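Local coordinates for protein monovalent Na+/H+ antiporter subunit A (Dietzia sp. DQ12-45-1b, PDB 7D3U) that probably works as an antiporter subunit of the Mrp complex, which exchanges sodium ions for protons across the cell membrane, at residues Gly12-Ser17 and Leu107-Ala112; Asn822-Gly827 and Leu899-Val904. All coordinates share one frame; numbering follows the deposited sequence.

Contact 1: Gly12-Ser17 and Leu107-Ala112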
loop_
_atom_site.group_PDB
_atom_site.type_symbol
_atom_site.label_atom_id
_atom_site.label_comp_id
_atom_site.label_asym_id
_atom_site.label_seq_id
_atom_site.Cartn_x
_atom_site.Cartn_y
_atom_site.Cartn_z
ATOM N N GLY B 12 1.933 -18.193 -38.142
ATOM C CA GLY B 12 2.244 -19.595 -37.937
ATOM C C GLY B 12 3.616 -19.970 -38.453
ATOM O O GLY B 12 4.244 -20.898 -37.941
ATOM N N ILE B 13 4.099 -19.258 -39.472
ATOM C CA ILE B 13 5.476 -19.445 -39.918
ATOM C C ILE B 13 6.443 -19.150 -38.779
ATOM O O ILE B 13 7.387 -19.911 -38.534
ATOM C CB ILE B 13 5.768 -18.564 -41.147
ATOM C CG1 ILE B 13 5.033 -19.103 -42.372
ATOM C CG2 ILE B 13 7.259 -18.498 -41.412
ATOM C CD1 ILE B 13 5.158 -18.220 -43.584
ATOM N N ALA B 14 6.220 -18.047 -38.063
ATOM C CA ALA B 14 7.060 -17.732 -36.914
ATOM C C ALA B 14 6.857 -18.728 -35.785
ATOM O O ALA B 14 7.800 -19.028 -35.045
ATOM C CB ALA B 14 6.775 -16.314 -36.427
ATOM N N ALA B 15 5.638 -19.241 -35.634
ATOM C CA ALA B 15 5.388 -20.247 -34.608
ATOM C C ALA B 15 6.152 -21.536 -34.895
ATOM O O ALA B 15 6.616 -22.208 -33.968
ATOM C CB ALA B 15 3.890 -20.526 -34.499
ATOM N N ILE B 16 6.289 -21.896 -36.173
ATOM C CA ILE B 16 6.923 -23.158 -36.550
ATOM C C ILE B 16 8.417 -23.029 -36.816
ATOM O O ILE B 16 9.113 -24.054 -36.879
ATOM C CB ILE B 16 6.238 -23.760 -37.792
ATOM C CG1 ILE B 16 6.336 -25.284 -37.771
ATOM C CG2 ILE B 16 6.845 -23.208 -39.069
ATOM C CD1 ILE B 16 5.711 -25.951 -38.973
ATOM N N SER B 17 8.935 -21.810 -36.965
ATOM C CA SER B 17 10.342 -21.616 -37.297
ATOM C C SER B 17 11.316 -22.145 -36.241
ATOM O O SER B 17 12.387 -22.637 -36.615
ATOM C CB SER B 17 10.615 -20.133 -37.560
ATOM O OG SER B 17 10.403 -19.353 -36.402
ATOM N N LEU B 107 12.348 -14.794 -34.460
ATOM C CA LEU B 107 12.233 -13.344 -34.458
ATOM C C LEU B 107 12.257 -12.753 -35.858
ATOM O O LEU B 107 11.447 -11.878 -36.169
ATOM C CB LEU B 107 13.359 -12.724 -33.630
ATOM C CG LEU B 107 13.225 -12.870 -32.118
ATOM C CD1 LEU B 107 14.414 -12.243 -31.420
ATOM C CD2 LEU B 107 11.936 -12.231 -31.653
ATOM N N MET B 108 13.157 -13.225 -36.720
ATOM C CA MET B 108 13.263 -12.657 -38.056
ATOM C C MET B 108 12.065 -13.002 -38.929
ATOM O O MET B 108 11.815 -12.305 -39.918
ATOM C CB MET B 108 14.554 -13.126 -38.718
ATOM C CG MET B 108 15.773 -12.335 -38.297
ATOM S SD MET B 108 15.810 -10.719 -39.081
ATOM C CE MET B 108 15.741 -11.208 -40.797
ATOM N N THR B 109 11.319 -14.052 -38.590
ATOM C CA THR B 109 10.066 -14.336 -39.277
ATOM C C THR B 109 8.876 -13.698 -38.574
ATOM O O THR B 109 7.899 -13.326 -39.230
ATOM C CB THR B 109 9.851 -15.845 -39.395
ATOM O OG1 THR B 109 9.577 -16.388 -38.101
ATOM C CG2 THR B 109 11.076 -16.518 -39.972
ATOM N N LEU B 110 8.935 -13.569 -37.247
ATOM C CA LEU B 110 7.934 -12.773 -36.549
ATOM C C LEU B 110 8.054 -11.302 -36.918
ATOM O O LEU B 110 7.061 -10.569 -36.879
ATOM C CB LEU B 110 8.066 -12.961 -35.039
ATOM C CG LEU B 110 7.021 -12.286 -34.154
ATOM C CD1 LEU B 110 6.493 -13.268 -33.132
ATOM C CD2 LEU B 110 7.613 -11.071 -33.467
ATOM N N PHE B 111 9.261 -10.856 -37.274
ATOM C CA PHE B 111 9.423 -9.520 -37.833
ATOM C C PHE B 111 8.625 -9.363 -39.116
ATOM O O PHE B 111 7.925 -8.359 -39.295
ATOM C CB PHE B 111 10.901 -9.243 -38.098
ATOM C CG PHE B 111 11.303 -7.820 -37.863
ATOM C CD1 PHE B 111 10.354 -6.848 -37.616
ATOM C CD2 PHE B 111 12.637 -7.456 -37.880
ATOM C CE1 PHE B 111 10.727 -5.540 -37.396
ATOM C CE2 PHE B 111 13.016 -6.152 -37.658
ATOM C CZ PHE B 111 12.060 -5.192 -37.417
ATOM N N ALA B 112 8.715 -10.343 -40.014
ATOM C CA ALA B 112 7.947 -10.299 -41.251
ATOM C C ALA B 112 6.450 -10.352 -40.981
ATOM O O ALA B 112 5.676 -9.667 -41.654
ATOM C CB ALA B 112 8.359 -11.447 -42.167
#
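Ala14 and Thr109 meet where helices 2-23 and 102-119 run antiparallel, their local axes 8.2 Å apart and at 176°. The close part is made of small groups. Thr109 lays its hydroxyl over the facing backbone, OG1 lying 3.1 Å from Ala14 CA, while the methyl of Ala14 rests against the neighbouring residue, with CB 3.9 Å from Leu110 CB. Alanine suits this place because its one carbon lets the backbones come near. Ser17 turns OG between its own N and carbonyl carbon (chi1 64°) and bonds back to its own helix, OG to Ala14 O at 3.0 Å, the donor above the carbonyl plane. Thr109, with the same kind of rotamer, binds Tyr105 O; each hydroxyl is thus satisfied within its own helix. Ser17 OG lies 3.5 Å from Thr109 OG1, too long for a hydrogen bond, and none crosses between the segments. An alanine at Ser17 would remove the bond to Ala14 O and this polar neighbour, and would probably leave the Thr109 hydroxyl in less polar surroundings. On the looser side Ala15 points away from helix 102-119, and the end of Ile16 leads away; a bound dodecyl maltoside touches Ala14. Ile13 and Thr109 both lean on Leu32 of helix 29-45, tying the pair into a bundle. Antiparallel helices joined by small and hydroxyl-bearing residues are familiar in polytopic membrane proteins.

Contact 2: Asn822-Gly827 and Leu899-Val904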
loop_
_atom_site.group_PDB
_atom_site.type_symbol
_atom_site.label_atom_id
_atom_site.label_comp_id
_atom_site.label_asym_id
_atom_site.label_seq_id
_atom_site.Cartn_x
_atom_site.Cartn_y
_atom_site.Cartn_z
ATOM N N ASN B 822 -16.624 -6.172 27.780
ATOM C CA ASN B 822 -16.354 -5.792 29.158
ATOM C C ASN B 822 -16.107 -7.024 30.017
ATOM O O ASN B 822 -15.213 -7.025 30.870
ATOM C CB ASN B 822 -17.514 -4.958 29.686
ATOM C CG ASN B 822 -18.011 -3.956 28.663
ATOM O OD1 ASN B 822 -17.591 -2.803 28.657
ATOM N ND2 ASN B 822 -18.884 -4.401 27.770
ATOM N N SER B 823 -16.870 -8.093 29.778
ATOM C CA SER B 823 -16.636 -9.353 30.478
ATOM C C SER B 823 -15.216 -9.853 30.262
ATOM O O SER B 823 -14.574 -10.345 31.197
ATOM C CB SER B 823 -17.635 -10.404 30.005
ATOM O OG SER B 823 -18.823 -10.359 30.764
ATOM N N ALA B 824 -14.708 -9.743 29.036
ATOM C CA ALA B 824 -13.391 -10.292 28.741
ATOM C C ALA B 824 -12.272 -9.372 29.208
ATOM O O ALA B 824 -11.229 -9.846 29.669
ATOM C CB ALA B 824 -13.272 -10.568 27.247
ATOM N N LEU B 825 -12.461 -8.058 29.103
ATOM C CA LEU B 825 -11.428 -7.143 29.566
ATOM C C LEU B 825 -11.349 -7.117 31.089
ATOM O O LEU B 825 -10.269 -6.898 31.647
ATOM C CB LEU B 825 -11.674 -5.745 29.005
ATOM C CG LEU B 825 -11.751 -5.622 27.480
ATOM C CD1 LEU B 825 -12.476 -4.350 27.079
ATOM C CD2 LEU B 825 -10.377 -5.676 26.842
ATOM N N ILE B 826 -12.462 -7.378 31.782
ATOM C CA ILE B 826 -12.403 -7.480 33.238
ATOM C C ILE B 826 -11.790 -8.791 33.700
ATOM O O ILE B 826 -11.500 -8.942 34.893
ATOM C CB ILE B 826 -13.804 -7.301 33.851
ATOM C CG1 ILE B 826 -13.704 -6.641 35.224
ATOM C CG2 ILE B 826 -14.519 -8.627 33.955
ATOM C CD1 ILE B 826 -15.039 -6.440 35.887
ATOM N N GLY B 827 -11.577 -9.739 32.793
ATOM C CA GLY B 827 -10.818 -10.933 33.103
ATOM C C GLY B 827 -9.368 -10.732 32.721
ATOM O O GLY B 827 -8.458 -11.287 33.340
ATOM N N LEU B 899 -13.563 -15.712 25.117
ATOM C CA LEU B 899 -12.375 -16.547 24.977
ATOM C C LEU B 899 -11.331 -15.871 24.100
ATOM O O LEU B 899 -10.136 -15.909 24.409
ATOM C CB LEU B 899 -12.755 -17.909 24.401
ATOM C CG LEU B 899 -13.650 -18.818 25.243
ATOM C CD1 LEU B 899 -14.054 -20.063 24.477
ATOM C CD2 LEU B 899 -12.948 -19.193 26.534
ATOM N N ALA B 900 -11.764 -15.231 23.013
ATOM C CA ALA B 900 -10.811 -14.594 22.109
ATOM C C ALA B 900 -10.038 -13.486 22.815
ATOM O O ALA B 900 -8.800 -13.469 22.804
ATOM C CB ALA B 900 -11.535 -14.048 20.881
ATOM N N VAL B 901 -10.755 -12.555 23.447
ATOM C CA VAL B 901 -10.089 -11.435 24.108
ATOM C C VAL B 901 -9.238 -11.929 25.273
ATOM O O VAL B 901 -8.150 -11.396 25.534
ATOM C CB VAL B 901 -11.123 -10.392 24.561
ATOM C CG1 VAL B 901 -10.439 -9.213 25.231
ATOM C CG2 VAL B 901 -11.968 -9.932 23.388
ATOM N N LEU B 902 -9.707 -12.957 25.985
ATOM C CA LEU B 902 -8.928 -13.488 27.097
ATOM C C LEU B 902 -7.621 -14.094 26.609
ATOM O O LEU B 902 -6.568 -13.892 27.223
ATOM C CB LEU B 902 -9.748 -14.523 27.861
ATOM C CG LEU B 902 -9.554 -14.553 29.375
ATOM C CD1 LEU B 902 -9.572 -13.143 29.937
ATOM C CD2 LEU B 902 -10.624 -15.406 30.029
ATOM N N GLY B 903 -7.666 -14.834 25.500
ATOM C CA GLY B 903 -6.441 -15.376 24.939
ATOM C C GLY B 903 -5.502 -14.293 24.449
ATOM O O GLY B 903 -4.281 -14.412 24.577
ATOM N N VAL B 904 -6.057 -13.212 23.898
ATOM C CA VAL B 904 -5.215 -12.109 23.441
ATOM C C VAL B 904 -4.496 -11.462 24.617
ATOM O O VAL B 904 -3.293 -11.177 24.549
ATOM C CB VAL B 904 -6.051 -11.081 22.663
ATOM C CG1 VAL B 904 -5.190 -9.892 22.275
ATOM C CG2 VAL B 904 -6.647 -11.729 21.443
#
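The methyl of Ala824 faces the branch point of Val901, CB to CB at 3.4 Å, and sits beside both valine methyls. Val901 holds CG1 anti to its backbone N (chi1 -179°), which directs that methyl to Leu825, whose CD2 lies 3.9 Å away. Leu825 starts out facing away from the other helix, yet its tip swings back and crosses the valine obliquely. On the other flank Leu902 extends CD1 over the backbone, 3.7 Å from Gly827 C and also near Ala824 O. Glycine suits that position because it sets no side chain in the path of the leucine methyl. The touching side chains are alanine, valine and leucine, and no hydrogen bond joins the segments.

Beyond this shell, Leu825 also packs on Leu654 and Leu658 of helix 646-667 and on Phe80 of the neighbouring subunit C, while Val901 leans on Leu749. Polar side chains of the same segment tie helix 821-837 to other helices: Asn822 OD1 bonds Thr651 OG1, and Ser823 OG bonds Ser806 O. With local axes 8.4 Å apart and crossing at -26°, this is a near-parallel pair of predicted transmembrane helices packed alanine against valine in the MnhB-related range.

The two contacts lie on opposite sides of the chain's centre, their own centres 68 Å apart and their nearest atoms about 56 Å apart, and they share no helix. Contact 1 closes before contact 2 opens along the sequence: helices 2-23 and 102-119 belong to the N-terminal part of the chain, helices 821-837 and 890-912 to the MnhB-related range near its end. One pair is antiparallel and the other nearly parallel, yet each joins helices distant in sequence, with 89 and 71 residues between the segments. Together they mark two separate helical bundles in one long membrane subunit, and one residue of contact 2 packs against subunit C and another against subunit F.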